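Local coordinates for protein succinylglutamate desuccinylase (Vibrio parahaemolyticus, PDB 2BCO) that probably hydrolyses N-succinyl-L-glutamate to succinate and glutamate, the last step of arginine breakdown by the AST pathway, using one zinc ion per subunit, at residues Lys162-Ala167 against Asp232-Phe237; Gln33-Gln38 against Glu43-Asn48; Glu110-Leu115 against Asp131-Leu136; Asp271-Met276 against Gln321-Met326. All blocks are in the same frame, centred on the assembly; numbering follows the deposited sequence.

Interaction 1: residues Lys162-Ala167 against Asp232-Phe237; sequences KHYTFA and DRLTAF
Arg233 lays its side chain across the ring of Tyr164, a compact case of a cation held by an aromatic face. The stacking is nearly flat: guanidinium and ring planes differ by 9°, and the cation-pi geometry places Arg233 CZ 3.8 Å from the centroid of the Tyr164 ring. Over the ring centre sits NE, while NH1 and NH2 reach back along the CD1 side of the tyrosine. A bend at chi3 (68°) turns the arginine chain over the ring. At the hydroxyl end Arg233 CB comes to 3.4 Å from Tyr164 CE2. The same face receives a CH-pi contact, Arg233 CD standing 4.1 Å from the centroid of the Tyr164 ring.

Both segments belong to the zinc-dependent catalytic domain, where the contact joins the start of strand 165-169 to the 3-10 turn that leads into helix 235-245, with Leu234 at the N-cap position.

Apolar packing adjoins the stack. Leu234 CD2 comes within 4.0 Å of Tyr164 CE2, approaching the ring obliquely, and meets Thr165 CG2 at 4.2 Å. Buried Leu234 packs on Leu220 and Leu72. The Thr165 side chain lies about 6 Å from that of Glu219, the predicted active-site residue.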
loop_
_atom_site.group_PDB
_atom_site.type_symbol
_atom_site.label_atom_id
_atom_site.label_comp_id
_atom_site.label_asym_id
_atom_site.label_seq_id
_atom_site.Cartn_x
_atom_site.Cartn_y
_atom_site.Cartn_z
ATOM N N LYS A 162 13.777 -11.552 -0.978
ATOM C CA LYS A 162 14.978 -11.081 -1.651
ATOM C C LYS A 162 14.700 -9.653 -2.105
ATOM O O LYS A 162 15.606 -8.936 -2.519
ATOM C CB LYS A 162 15.326 -11.985 -2.839
ATOM C CG LYS A 162 14.197 -12.203 -3.834
ATOM C CD LYS A 162 14.562 -13.285 -4.850
ATOM C CE LYS A 162 13.418 -13.527 -5.830
ATOM N NZ LYS A 162 13.614 -14.732 -6.693
ATOM N N HIS A 163 13.431 -9.250 -2.023
ATOM C CA HIS A 163 13.018 -7.895 -2.378
ATOM C C HIS A 163 12.604 -7.215 -1.073
ATOM O O HIS A 163 11.478 -7.407 -0.605
ATOM C CB HIS A 163 11.824 -7.904 -3.334
ATOM C CG HIS A 163 12.086 -8.580 -4.645
ATOM N ND1 HIS A 163 13.238 -8.379 -5.375
ATOM C CD2 HIS A 163 11.320 -9.424 -5.381
ATOM C CE1 HIS A 163 13.173 -9.067 -6.502
ATOM N NE2 HIS A 163 12.018 -9.711 -6.530
ATOM N N TYR A 164 13.512 -6.443 -0.474
ATOM C CA TYR A 164 13.209 -5.765 0.786
ATOM C C TYR A 164 11.970 -4.878 0.629
ATOM O O TYR A 164 11.155 -4.769 1.548
ATOM C CB TYR A 164 14.403 -4.929 1.243
ATOM C CG TYR A 164 14.155 -4.181 2.530
ATOM C CD1 TYR A 164 14.112 -4.849 3.755
ATOM C CD2 TYR A 164 13.956 -2.805 2.525
ATOM C CE1 TYR A 164 13.876 -4.151 4.954
ATOM C CE2 TYR A 164 13.716 -2.101 3.711
ATOM C CZ TYR A 164 13.682 -2.780 4.923
ATOM O OH TYR A 164 13.472 -2.080 6.093
ATOM N N THR A 165 11.854 -4.237 -0.534
ATOM C CA THR A 165 10.699 -3.404 -0.864
ATOM C C THR A 165 10.109 -3.895 -2.184
ATOM O O THR A 165 10.835 -4.355 -3.069
ATOM C CB THR A 165 11.055 -1.903 -1.066
ATOM O OG1 THR A 165 12.024 -1.773 -2.116
ATOM C CG2 THR A 165 11.584 -1.287 0.213
ATOM N N PHE A 166 8.788 -3.818 -2.291
ATOM C CA PHE A 166 8.087 -4.190 -3.510
ATOM C C PHE A 166 6.677 -3.640 -3.434
ATOM O O PHE A 166 6.231 -3.229 -2.367
ATOM C CB PHE A 166 8.112 -5.715 -3.751
ATOM C CG PHE A 166 7.218 -6.523 -2.842
ATOM C CD1 PHE A 166 5.896 -6.783 -3.196
ATOM C CD2 PHE A 166 7.725 -7.113 -1.686
ATOM C CE1 PHE A 166 5.090 -7.627 -2.417
ATOM C CE2 PHE A 166 6.923 -7.960 -0.898
ATOM C CZ PHE A 166 5.603 -8.217 -1.271
ATOM N N ALA A 167 5.981 -3.608 -4.565
ATOM C CA ALA A 167 4.634 -3.064 -4.596
ATOM C C ALA A 167 3.693 -3.924 -5.413
ATOM O O ALA A 167 4.122 -4.744 -6.233
ATOM C CB ALA A 167 4.665 -1.642 -5.162
ATOM N N ASP A 232 16.557 3.516 7.965
ATOM C CA ASP A 232 17.537 3.910 6.957
ATOM C C ASP A 232 17.326 3.157 5.654
ATOM O O ASP A 232 17.587 3.689 4.580
ATOM C CB ASP A 232 18.958 3.693 7.492
ATOM C CG ASP A 232 19.280 4.630 8.635
ATOM O OD1 ASP A 232 19.318 5.857 8.383
ATOM O OD2 ASP A 232 19.474 4.156 9.785
ATOM N N ARG A 233 16.840 1.926 5.751
ATOM C CA ARG A 233 16.588 1.126 4.562
ATOM C C ARG A 233 15.398 1.676 3.775
ATOM O O ARG A 233 15.103 1.202 2.690
ATOM C CB ARG A 233 16.319 -0.335 4.948
ATOM C CG ARG A 233 17.402 -0.956 5.825
ATOM C CD ARG A 233 17.234 -2.468 5.946
ATOM N NE ARG A 233 17.497 -3.147 4.678
ATOM C CZ ARG A 233 17.533 -4.466 4.523
ATOM N NH1 ARG A 233 17.326 -5.272 5.561
ATOM N NH2 ARG A 233 17.764 -4.979 3.324
ATOM N N LEU A 234 14.720 2.681 4.319
ATOM C CA LEU A 234 13.572 3.266 3.626
ATOM C C LEU A 234 13.864 4.693 3.180
ATOM O O LEU A 234 12.969 5.402 2.721
ATOM C CB LEU A 234 12.337 3.270 4.534
ATOM C CG LEU A 234 11.785 1.903 4.924
ATOM C CD1 LEU A 234 10.625 2.084 5.890
ATOM C CD2 LEU A 234 11.333 1.153 3.666
ATOM N N THR A 235 15.118 5.108 3.314
ATOM C CA THR A 235 15.519 6.452 2.932
ATOM C C THR A 235 15.199 6.808 1.472
ATOM O O THR A 235 14.671 7.882 1.194
ATOM C CB THR A 235 17.031 6.654 3.188
ATOM O OG1 THR A 235 17.296 6.454 4.582
ATOM C CG2 THR A 235 17.479 8.055 2.773
ATOM N N ALA A 236 15.516 5.916 0.543
ATOM C CA ALA A 236 15.255 6.182 -0.870
ATOM C C ALA A 236 13.757 6.367 -1.119
ATOM O O ALA A 236 13.338 7.269 -1.839
ATOM C CB ALA A 236 15.804 5.040 -1.728
ATOM N N PHE A 237 12.946 5.507 -0.524
ATOM C CA PHE A 237 11.515 5.642 -0.697
ATOM C C PHE A 237 11.006 6.970 -0.134
ATOM O O PHE A 237 10.235 7.679 -0.784
ATOM C CB PHE A 237 10.770 4.500 0.004
ATOM C CG PHE A 237 9.315 4.786 0.212
ATOM C CD1 PHE A 237 8.403 4.598 -0.813
ATOM C CD2 PHE A 237 8.862 5.303 1.427
ATOM C CE1 PHE A 237 7.061 4.918 -0.638
ATOM C CE2 PHE A 237 7.523 5.628 1.611
ATOM C CZ PHE A 237 6.623 5.433 0.573
#

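Interaction 2: residues Gln33-Gln38 against Glu43-Asn48; sequences QLKLYQ and EVIPEN
The Tyr37 ring presents its edge to Glu43, whose OE1 lies near the ring plane, and the ring and carboxylate planes are 62° apart. Tyr37 OH donates to Glu43 OE1 over a short 2.6 Å, meeting that oxygen from above the carboxylate plane. Lys35 NZ in turn donates to Tyr37 OH at 3.0 Å. Lys35 NZ also forms a salt bridge with Glu43 OE2, whose hydrogen bond is weak at 3.4 Å. Arg90 binds that oxygen too, which would be expected to favour an ionised glutamate.

The frame is a beta hairpin of strands 33-38 and 41-45. Gln33 with Ile45 and Lys35 with Glu43 are antiparallel hydrogen-bonded pairs; the bond from Gln33 N to Ile45 O is 2.8 Å and almost straight at 178°. Leu34 and Val44 form the non-hydrogen-bonded pair between them.

Lys35 bends at chi3 (-64°), bringing CE to 3.7 Å from Ile45 CD1. On the other face Leu34 CD2 meets Val44 CG2 at 3.5 Å, covered by Ile80 and Glu81 of helix 68-81.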
loop_
_atom_site.group_PDB
_atom_site.type_symbol
_atom_site.label_atom_id
_atom_site.label_comp_id
_atom_site.label_asym_id
_atom_site.label_seq_id
_atom_site.Cartn_x
_atom_site.Cartn_y
_atom_site.Cartn_z
ATOM N N GLN A 33 -2.258 24.598 3.843
ATOM C CA GLN A 33 -3.403 24.397 4.717
ATOM C C GLN A 33 -3.493 22.966 5.258
ATOM O O GLN A 33 -3.380 21.998 4.507
ATOM C CB GLN A 33 -4.680 24.752 3.961
ATOM C CG GLN A 33 -5.934 24.737 4.801
ATOM C CD GLN A 33 -7.151 25.181 4.016
ATOM O OE1 GLN A 33 -8.256 25.233 4.549
ATOM N NE2 GLN A 33 -6.952 25.506 2.741
ATOM N N LEU A 34 -3.695 22.854 6.568
ATOM C CA LEU A 34 -3.813 21.567 7.248
ATOM C C LEU A 34 -5.213 21.421 7.851
ATOM O O LEU A 34 -5.687 22.314 8.553
ATOM C CB LEU A 34 -2.777 21.468 8.369
ATOM C CG LEU A 34 -1.297 21.537 7.993
ATOM C CD1 LEU A 34 -0.461 21.620 9.252
ATOM C CD2 LEU A 34 -0.913 20.313 7.187
ATOM N N LYS A 35 -5.871 20.297 7.583
ATOM C CA LYS A 35 -7.208 20.061 8.115
ATOM C C LYS A 35 -7.311 18.680 8.755
ATOM O O LYS A 35 -7.149 17.663 8.080
ATOM C CB LYS A 35 -8.255 20.192 7.001
ATOM C CG LYS A 35 -8.219 21.526 6.262
ATOM C CD LYS A 35 -9.401 21.683 5.313
ATOM C CE LYS A 35 -9.373 20.642 4.197
ATOM N NZ LYS A 35 -10.529 20.783 3.253
ATOM N N LEU A 36 -7.566 18.644 10.060
ATOM C CA LEU A 36 -7.705 17.375 10.769
ATOM C C LEU A 36 -9.190 17.048 10.858
ATOM O O LEU A 36 -9.892 17.560 11.721
ATOM C CB LEU A 36 -7.112 17.464 12.179
ATOM C CG LEU A 36 -6.996 16.127 12.930
ATOM C CD1 LEU A 36 -5.952 15.250 12.254
ATOM C CD2 LEU A 36 -6.607 16.372 14.380
ATOM N N TYR A 37 -9.667 16.193 9.962
ATOM C CA TYR A 37 -11.076 15.829 9.941
ATOM C C TYR A 37 -11.518 15.033 11.159
ATOM O O TYR A 37 -12.577 15.294 11.727
ATOM C CB TYR A 37 -11.393 15.029 8.683
ATOM C CG TYR A 37 -11.314 15.822 7.404
ATOM C CD1 TYR A 37 -12.137 16.924 7.188
ATOM C CD2 TYR A 37 -10.450 15.444 6.383
ATOM C CE1 TYR A 37 -12.102 17.629 5.980
ATOM C CE2 TYR A 37 -10.405 16.138 5.176
ATOM C CZ TYR A 37 -11.234 17.225 4.979
ATOM O OH TYR A 37 -11.195 17.902 3.782
ATOM N N GLN A 38 -10.704 14.059 11.552
ATOM C CA GLN A 38 -11.003 13.200 12.694
ATOM C C GLN A 38 -9.697 12.507 13.065
ATOM O O GLN A 38 -8.663 12.775 12.452
ATOM C CB GLN A 38 -12.055 12.159 12.301
ATOM C CG GLN A 38 -11.619 11.283 11.134
ATOM C CD GLN A 38 -12.702 10.342 10.647
ATOM O OE1 GLN A 38 -13.659 10.760 9.997
ATOM N NE2 GLN A 38 -12.556 9.062 10.962
ATOM N N GLU A 43 -5.727 16.308 6.101
ATOM C CA GLU A 43 -5.634 16.747 4.717
ATOM C C GLU A 43 -4.643 17.900 4.641
ATOM O O GLU A 43 -4.588 18.739 5.538
ATOM C CB GLU A 43 -6.985 17.213 4.187
ATOM C CG GLU A 43 -6.971 17.446 2.684
ATOM C CD GLU A 43 -8.342 17.742 2.125
ATOM O OE1 GLU A 43 -9.278 16.943 2.380
ATOM O OE2 GLU A 43 -8.484 18.767 1.426
ATOM N N VAL A 44 -3.847 17.929 3.582
ATOM C CA VAL A 44 -2.873 18.992 3.397
ATOM C C VAL A 44 -3.125 19.573 2.012
ATOM O O VAL A 44 -3.032 18.871 1.007
ATOM C CB VAL A 44 -1.426 18.450 3.508
ATOM C CG1 VAL A 44 -0.423 19.585 3.409
ATOM C CG2 VAL A 44 -1.250 17.726 4.832
ATOM N N ILE A 45 -3.469 20.854 1.970
ATOM C CA ILE A 45 -3.752 21.537 0.714
ATOM C C ILE A 45 -2.658 22.562 0.417
ATOM O O ILE A 45 -2.241 23.307 1.303
ATOM C CB ILE A 45 -5.119 22.263 0.786
ATOM C CG1 ILE A 45 -6.229 21.248 1.082
ATOM C CG2 ILE A 45 -5.393 23.011 -0.522
ATOM C CD1 ILE A 45 -7.608 21.863 1.233
ATOM N N PRO A 46 -2.175 22.603 -0.834
ATOM C CA PRO A 46 -1.128 23.542 -1.244
ATOM C C PRO A 46 -1.627 24.987 -1.270
ATOM O O PRO A 46 -2.822 25.243 -1.397
ATOM C CB PRO A 46 -0.753 23.056 -2.642
ATOM C CG PRO A 46 -1.162 21.624 -2.647
ATOM C CD PRO A 46 -2.472 21.661 -1.924
ATOM N N GLU A 47 -0.700 25.928 -1.161
ATOM C CA GLU A 47 -1.047 27.341 -1.186
ATOM C C GLU A 47 -1.656 27.750 -2.525
ATOM O O GLU A 47 -2.620 28.512 -2.561
ATOM C CB GLU A 47 0.198 28.188 -0.921
ATOM C CG GLU A 47 -0.035 29.685 -1.037
ATOM C CD GLU A 47 1.258 30.469 -0.979
ATOM O OE1 GLU A 47 2.160 30.187 -1.796
ATOM O OE2 GLU A 47 1.371 31.369 -0.121
ATOM N N ASN A 48 -1.091 27.242 -3.619
ATOM C CA ASN A 48 -1.573 27.568 -4.961
ATOM C C ASN A 48 -2.040 26.357 -5.770
ATOM O O ASN A 48 -1.309 25.846 -6.621
ATOM C CB ASN A 48 -0.480 28.294 -5.753
ATOM C CG ASN A 48 -0.937 28.689 -7.149
ATOM O OD1 ASN A 48 -1.826 29.528 -7.309
ATOM N ND2 ASN A 48 -0.335 28.079 -8.166
HETATM O O HOH W 1 -4.109 26.241 1.224
#

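Interaction 3: residues Glu110-Leu115 against Asp131-Leu136; sequences ENLNRL and DTLKLL
Leu112 and Leu115 sit on a loop with a short 3-10 turn that packs against Leu133 and Lys134 of helix 125-141, the nearest CA atoms, those of Leu115 and Asp131, being 8.6 Å apart. The apolar link is a methyl meeting a methyl: Leu112 CD2 stands 4.2 Å from Leu133 CD1, the two side chains crossing at a slant. With CG anti to the backbone N (chi1 -153°), Leu112 lets CD2 meet the helix, although its CB does not point there.

Beside it runs a polar link through water. The Lys134 chain is extended beyond CG, and one water accepts from its NZ at 2.6 Å while donating to Leu115 O at 2.8 Å.

Asn111 closes an Asx turn at the start of the 3-10 segment: its OD1 accepts from Asn113 N at 2.9 Å, with the donor above the carbonyl plane. The same OD1 is hydrogen-bonded to NE2 of His63, a zinc ligand, which places Asn111 in the second shell of the metal site.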
loop_
_atom_site.group_PDB
_atom_site.type_symbol
_atom_site.label_atom_id
_atom_site.label_comp_id
_atom_site.label_asym_id
_atom_site.label_seq_id
_atom_site.Cartn_x
_atom_site.Cartn_y
_atom_site.Cartn_z
ATOM N N GLU A 110 -10.924 -8.705 12.196
ATOM C CA GLU A 110 -10.687 -9.226 10.849
ATOM C C GLU A 110 -9.724 -8.338 10.044
ATOM O O GLU A 110 -9.646 -7.137 10.275
ATOM C CB GLU A 110 -12.020 -9.338 10.112
ATOM C CG GLU A 110 -12.101 -10.500 9.153
ATOM C CD GLU A 110 -13.292 -10.394 8.225
ATOM O OE1 GLU A 110 -14.363 -9.984 8.705
ATOM O OE2 GLU A 110 -13.160 -10.724 7.024
ATOM N N ASN A 111 -8.996 -8.940 9.109
ATOM C CA ASN A 111 -8.039 -8.225 8.255
ATOM C C ASN A 111 -8.755 -7.071 7.551
ATOM O O ASN A 111 -9.591 -7.291 6.683
ATOM C CB ASN A 111 -7.467 -9.182 7.202
ATOM C CG ASN A 111 -6.359 -8.553 6.343
ATOM O OD1 ASN A 111 -6.190 -7.337 6.289
ATOM N ND2 ASN A 111 -5.615 -9.398 5.662
ATOM N N LEU A 112 -8.410 -5.844 7.913
ATOM C CA LEU A 112 -9.054 -4.675 7.328
ATOM C C LEU A 112 -8.908 -4.623 5.794
ATOM O O LEU A 112 -9.797 -4.149 5.088
ATOM C CB LEU A 112 -8.455 -3.406 7.950
ATOM C CG LEU A 112 -9.275 -2.118 8.035
ATOM C CD1 LEU A 112 -8.356 -0.964 8.427
ATOM C CD2 LEU A 112 -9.940 -1.818 6.723
ATOM N N ASN A 113 -7.798 -5.132 5.277
ATOM C CA ASN A 113 -7.559 -5.063 3.846
ATOM C C ASN A 113 -8.203 -6.144 2.980
ATOM O O ASN A 113 -7.736 -6.424 1.879
ATOM C CB ASN A 113 -6.056 -4.983 3.588
ATOM C CG ASN A 113 -5.719 -4.022 2.477
ATOM O OD1 ASN A 113 -6.411 -3.021 2.277
ATOM N ND2 ASN A 113 -4.651 -4.306 1.758
ATOM N N ARG A 114 -9.289 -6.726 3.477
ATOM C CA ARG A 114 -10.049 -7.733 2.749
ATOM C C ARG A 114 -11.515 -7.308 2.739
ATOM O O ARG A 114 -12.374 -8.003 2.210
ATOM C CB ARG A 114 -9.925 -9.096 3.431
ATOM C CG ARG A 114 -8.733 -9.914 2.965
ATOM C CD ARG A 114 -8.456 -11.097 3.890
ATOM N NE ARG A 114 -7.207 -11.776 3.543
ATOM C CZ ARG A 114 -6.544 -12.598 4.354
ATOM N NH1 ARG A 114 -7.002 -12.851 5.572
ATOM N NH2 ARG A 114 -5.414 -13.162 3.948
ATOM N N LEU A 115 -11.783 -6.140 3.307
ATOM C CA LEU A 115 -13.146 -5.643 3.454
ATOM C C LEU A 115 -13.619 -4.536 2.529
ATOM O O LEU A 115 -14.638 -3.913 2.805
ATOM C CB LEU A 115 -13.340 -5.185 4.898
ATOM C CG LEU A 115 -12.929 -6.222 5.947
ATOM C CD1 LEU A 115 -13.110 -5.656 7.343
ATOM C CD2 LEU A 115 -13.778 -7.476 5.760
ATOM N N ASP A 131 -15.777 1.022 6.047
ATOM C CA ASP A 131 -16.925 1.808 5.627
ATOM C C ASP A 131 -16.567 3.298 5.687
ATOM O O ASP A 131 -16.894 4.061 4.774
ATOM C CB ASP A 131 -18.128 1.502 6.530
ATOM C CG ASP A 131 -19.106 0.508 5.903
ATOM O OD1 ASP A 131 -18.694 -0.593 5.489
ATOM O OD2 ASP A 131 -20.307 0.838 5.825
ATOM N N THR A 132 -15.890 3.704 6.758
ATOM C CA THR A 132 -15.472 5.096 6.903
ATOM C C THR A 132 -14.380 5.468 5.891
ATOM O O THR A 132 -14.368 6.580 5.370
ATOM C CB THR A 132 -14.919 5.392 8.318
ATOM O OG1 THR A 132 -15.960 5.213 9.288
ATOM C CG2 THR A 132 -14.394 6.827 8.399
ATOM N N LEU A 133 -13.462 4.544 5.618
ATOM C CA LEU A 133 -12.385 4.825 4.674
ATOM C C LEU A 133 -12.912 5.073 3.259
ATOM O O LEU A 133 -12.395 5.933 2.537
ATOM C CB LEU A 133 -11.359 3.683 4.682
ATOM C CG LEU A 133 -10.619 3.523 6.025
ATOM C CD1 LEU A 133 -9.757 2.272 6.015
ATOM C CD2 LEU A 133 -9.761 4.756 6.294
ATOM N N LYS A 134 -13.947 4.336 2.867
ATOM C CA LYS A 134 -14.523 4.520 1.539
ATOM C C LYS A 134 -15.079 5.934 1.422
ATOM O O LYS A 134 -15.050 6.530 0.346
ATOM C CB LYS A 134 -15.645 3.512 1.276
ATOM C CG LYS A 134 -15.254 2.058 1.423
ATOM C CD LYS A 134 -16.428 1.168 1.058
ATOM C CE LYS A 134 -16.075 -0.299 1.188
ATOM N NZ LYS A 134 -17.234 -1.173 0.831
ATOM N N LEU A 135 -15.592 6.454 2.535
ATOM C CA LEU A 135 -16.147 7.808 2.585
ATOM C C LEU A 135 -15.043 8.860 2.422
ATOM O O LEU A 135 -15.206 9.834 1.692
ATOM C CB LEU A 135 -16.873 8.020 3.920
ATOM C CG LEU A 135 -18.387 7.803 4.026
ATOM C CD1 LEU A 135 -18.867 6.773 3.028
ATOM C CD2 LEU A 135 -18.733 7.391 5.460
ATOM N N LEU A 136 -13.924 8.662 3.119
ATOM C CA LEU A 136 -12.791 9.585 3.044
ATOM C C LEU A 136 -12.263 9.664 1.616
ATOM O O LEU A 136 -11.859 10.728 1.153
ATOM C CB LEU A 136 -11.662 9.120 3.955
ATOM C CG LEU A 136 -11.975 8.957 5.438
ATOM C CD1 LEU A 136 -10.712 8.538 6.165
ATOM C CD2 LEU A 136 -12.505 10.265 6.008
HETATM O O HOH W 2 -17.073 -3.697 1.349
#

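Interaction 4: residues Asp271-Met276 against Gln321-Met326; sequences DDFDFM and QRAALM
Phe273 and Phe275 of strand 273-275 direct their rings at Ala323 and Ala324 of strand 322-335, which belongs to another sheet, the short strand axes inclined at 38°. The two phenyl rings stand at about 79° to one another, with Phe273 CE2 3.6 Å from Phe275 CZ. Ala323 CB meets Phe273 CZ at 3.5 Å, obliquely to that ring. Phe275 turns its edge to the backbone of Ala323, whose O lies near the ring plane 4.0 Å from CZ. That same CZ has Ala324 CB, set obliquely, at 4.4 Å.

Both phenylalanines leave the strand on the same side, and differing first torsions bring the rings together: CG is anti to the backbone N in Phe273 (chi1 178°), beside it in Phe275. In this barrel-sandwich hybrid domain Ala323 and Ala324 both face Ile266, a classic beta bulge that puts consecutive methyls on one side.

With apolar side-chain contacts and all four residues buried, the chemistry implies cohesion from van der Waals contact and burial of apolar surface between unpaired strands.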
loop_
_atom_site.group_PDB
_atom_site.type_symbol
_atom_site.label_atom_id
_atom_site.label_comp_id
_atom_site.label_asym_id
_atom_site.label_seq_id
_atom_site.Cartn_x
_atom_site.Cartn_y
_atom_site.Cartn_z
ATOM N N ASP A 271 -9.547 -29.952 2.572
ATOM C CA ASP A 271 -9.191 -29.663 3.956
ATOM C C ASP A 271 -7.730 -30.033 4.219
ATOM O O ASP A 271 -7.035 -29.364 4.987
ATOM C CB ASP A 271 -10.116 -30.443 4.900
ATOM C CG ASP A 271 -9.954 -30.034 6.356
ATOM O OD1 ASP A 271 -8.856 -30.231 6.918
ATOM O OD2 ASP A 271 -10.930 -29.515 6.938
ATOM N N ASP A 272 -7.276 -31.105 3.574
ATOM C CA ASP A 272 -5.902 -31.581 3.708
ATOM C C ASP A 272 -5.031 -30.853 2.691
ATOM O O ASP A 272 -4.758 -31.355 1.601
ATOM C CB ASP A 272 -5.848 -33.094 3.473
ATOM C CG ASP A 272 -4.445 -33.658 3.601
ATOM O OD1 ASP A 272 -3.709 -33.232 4.517
ATOM O OD2 ASP A 272 -4.082 -34.533 2.788
ATOM N N PHE A 273 -4.597 -29.659 3.071
ATOM C CA PHE A 273 -3.783 -28.801 2.222
ATOM C C PHE A 273 -2.574 -28.323 3.026
ATOM O O PHE A 273 -2.694 -28.053 4.220
ATOM C CB PHE A 273 -4.640 -27.599 1.795
ATOM C CG PHE A 273 -3.921 -26.590 0.946
ATOM C CD1 PHE A 273 -3.972 -26.663 -0.442
ATOM C CD2 PHE A 273 -3.212 -25.542 1.536
ATOM C CE1 PHE A 273 -3.330 -25.706 -1.236
ATOM C CE2 PHE A 273 -2.561 -24.577 0.748
ATOM C CZ PHE A 273 -2.622 -24.659 -0.638
ATOM N N ASP A 274 -1.413 -28.221 2.389
ATOM C CA ASP A 274 -0.227 -27.736 3.093
ATOM C C ASP A 274 0.942 -27.516 2.139
ATOM O O ASP A 274 0.886 -27.890 0.969
ATOM C CB ASP A 274 0.191 -28.718 4.194
ATOM C CG ASP A 274 0.843 -28.025 5.386
ATOM O OD1 ASP A 274 1.390 -26.915 5.218
ATOM O OD2 ASP A 274 0.817 -28.596 6.495
ATOM N N PHE A 275 1.999 -26.901 2.653
ATOM C CA PHE A 275 3.196 -26.627 1.871
ATOM C C PHE A 275 4.350 -27.382 2.510
ATOM O O PHE A 275 4.274 -27.747 3.675
ATOM C CB PHE A 275 3.505 -25.136 1.888
ATOM C CG PHE A 275 2.406 -24.278 1.333
ATOM C CD1 PHE A 275 2.009 -24.401 0.001
ATOM C CD2 PHE A 275 1.787 -23.315 2.131
ATOM C CE1 PHE A 275 1.017 -23.579 -0.528
ATOM C CE2 PHE A 275 0.793 -22.486 1.608
ATOM C CZ PHE A 275 0.407 -22.618 0.277
HETATM N N MSE A 276 5.421 -27.607 1.760
HETATM C CA MSE A 276 6.570 -28.318 2.302
HETATM C C MSE A 276 7.523 -27.374 3.026
HETATM O O MSE A 276 8.217 -27.783 3.963
HETATM C CB MSE A 276 7.314 -29.053 1.192
HETATM C CG MSE A 276 6.459 -30.068 0.457
HETATM SE SE MSE A 276 7.478 -31.101 -0.823
HETATM C CE MSE A 276 7.705 -32.729 0.192
ATOM N N GLN A 321 -10.731 -20.203 -0.997
ATOM C CA GLN A 321 -10.035 -18.925 -1.161
ATOM C C GLN A 321 -8.630 -19.191 -1.709
ATOM O O GLN A 321 -8.205 -20.344 -1.793
ATOM C CB GLN A 321 -9.935 -18.196 0.182
ATOM C CG GLN A 321 -11.273 -17.827 0.793
ATOM C CD GLN A 321 -12.058 -16.860 -0.069
ATOM O OE1 GLN A 321 -11.641 -15.717 -0.279
ATOM N NE2 GLN A 321 -13.199 -17.313 -0.579
ATOM N N ARG A 322 -7.902 -18.142 -2.080
ATOM C CA ARG A 322 -6.563 -18.352 -2.618
ATOM C C ARG A 322 -5.538 -18.514 -1.512
ATOM O O ARG A 322 -5.550 -17.778 -0.522
ATOM C CB ARG A 322 -6.152 -17.212 -3.556
ATOM C CG ARG A 322 -5.568 -15.967 -2.906
ATOM C CD ARG A 322 -4.896 -15.130 -3.988
ATOM N NE ARG A 322 -4.385 -13.847 -3.517
ATOM C CZ ARG A 322 -3.485 -13.704 -2.549
ATOM N NH1 ARG A 322 -2.987 -14.773 -1.928
ATOM N NH2 ARG A 322 -3.073 -12.488 -2.211
ATOM N N ALA A 323 -4.652 -19.492 -1.691
ATOM C CA ALA A 323 -3.611 -19.788 -0.718
ATOM C C ALA A 323 -2.257 -19.210 -1.111
ATOM O O ALA A 323 -1.367 -19.078 -0.269
ATOM C CB ALA A 323 -3.495 -21.289 -0.541
ATOM N N ALA A 324 -2.099 -18.868 -2.384
ATOM C CA ALA A 324 -0.832 -18.314 -2.853
ATOM C C ALA A 324 -0.872 -17.774 -4.278
ATOM O O ALA A 324 -1.797 -18.034 -5.051
ATOM C CB ALA A 324 0.271 -19.373 -2.743
ATOM N N LEU A 325 0.166 -17.018 -4.607
ATOM C CA LEU A 325 0.324 -16.429 -5.922
ATOM C C LEU A 325 1.629 -16.975 -6.469
ATOM O O LEU A 325 2.600 -17.107 -5.737
ATOM C CB LEU A 325 0.412 -14.908 -5.802
ATOM C CG LEU A 325 -0.610 -14.015 -6.518
ATOM C CD1 LEU A 325 -1.917 -14.747 -6.775
ATOM C CD2 LEU A 325 -0.849 -12.779 -5.659
HETATM N N MSE A 326 1.639 -17.345 -7.738
HETATM C CA MSE A 326 2.859 -17.822 -8.372
HETATM C C MSE A 326 3.131 -16.728 -9.390
HETATM O O MSE A 326 2.289 -16.434 -10.235
HETATM C CB MSE A 326 2.631 -19.162 -9.074
HETATM C CG MSE A 326 2.290 -20.318 -8.148
HETATM SE SE MSE A 326 3.715 -20.718 -6.920
HETATM C CE MSE A 326 4.700 -21.983 -8.012
#

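Followed from the N terminus, the four contacts come strictly in series, none nesting within or crossing another. Interaction 2 closes first, a hairpin with only four residues between its segments. Interaction 3 then spans fifteen residues, tying the loop beside the zinc site to helix 125-141. It touches its predecessor, where Gln38 NE2 packs 3.9 Å from Thr132 CG2. Interaction 1 closes a longer excursion of 64 residues within the same catalytic domain, joining the start of strand 165-169 to the entry of helix 235-245. Interaction 4 comes last, bridging 44 residues in the hybrid domain and setting strand 273-275 of the three-stranded sheet against strand 322-335.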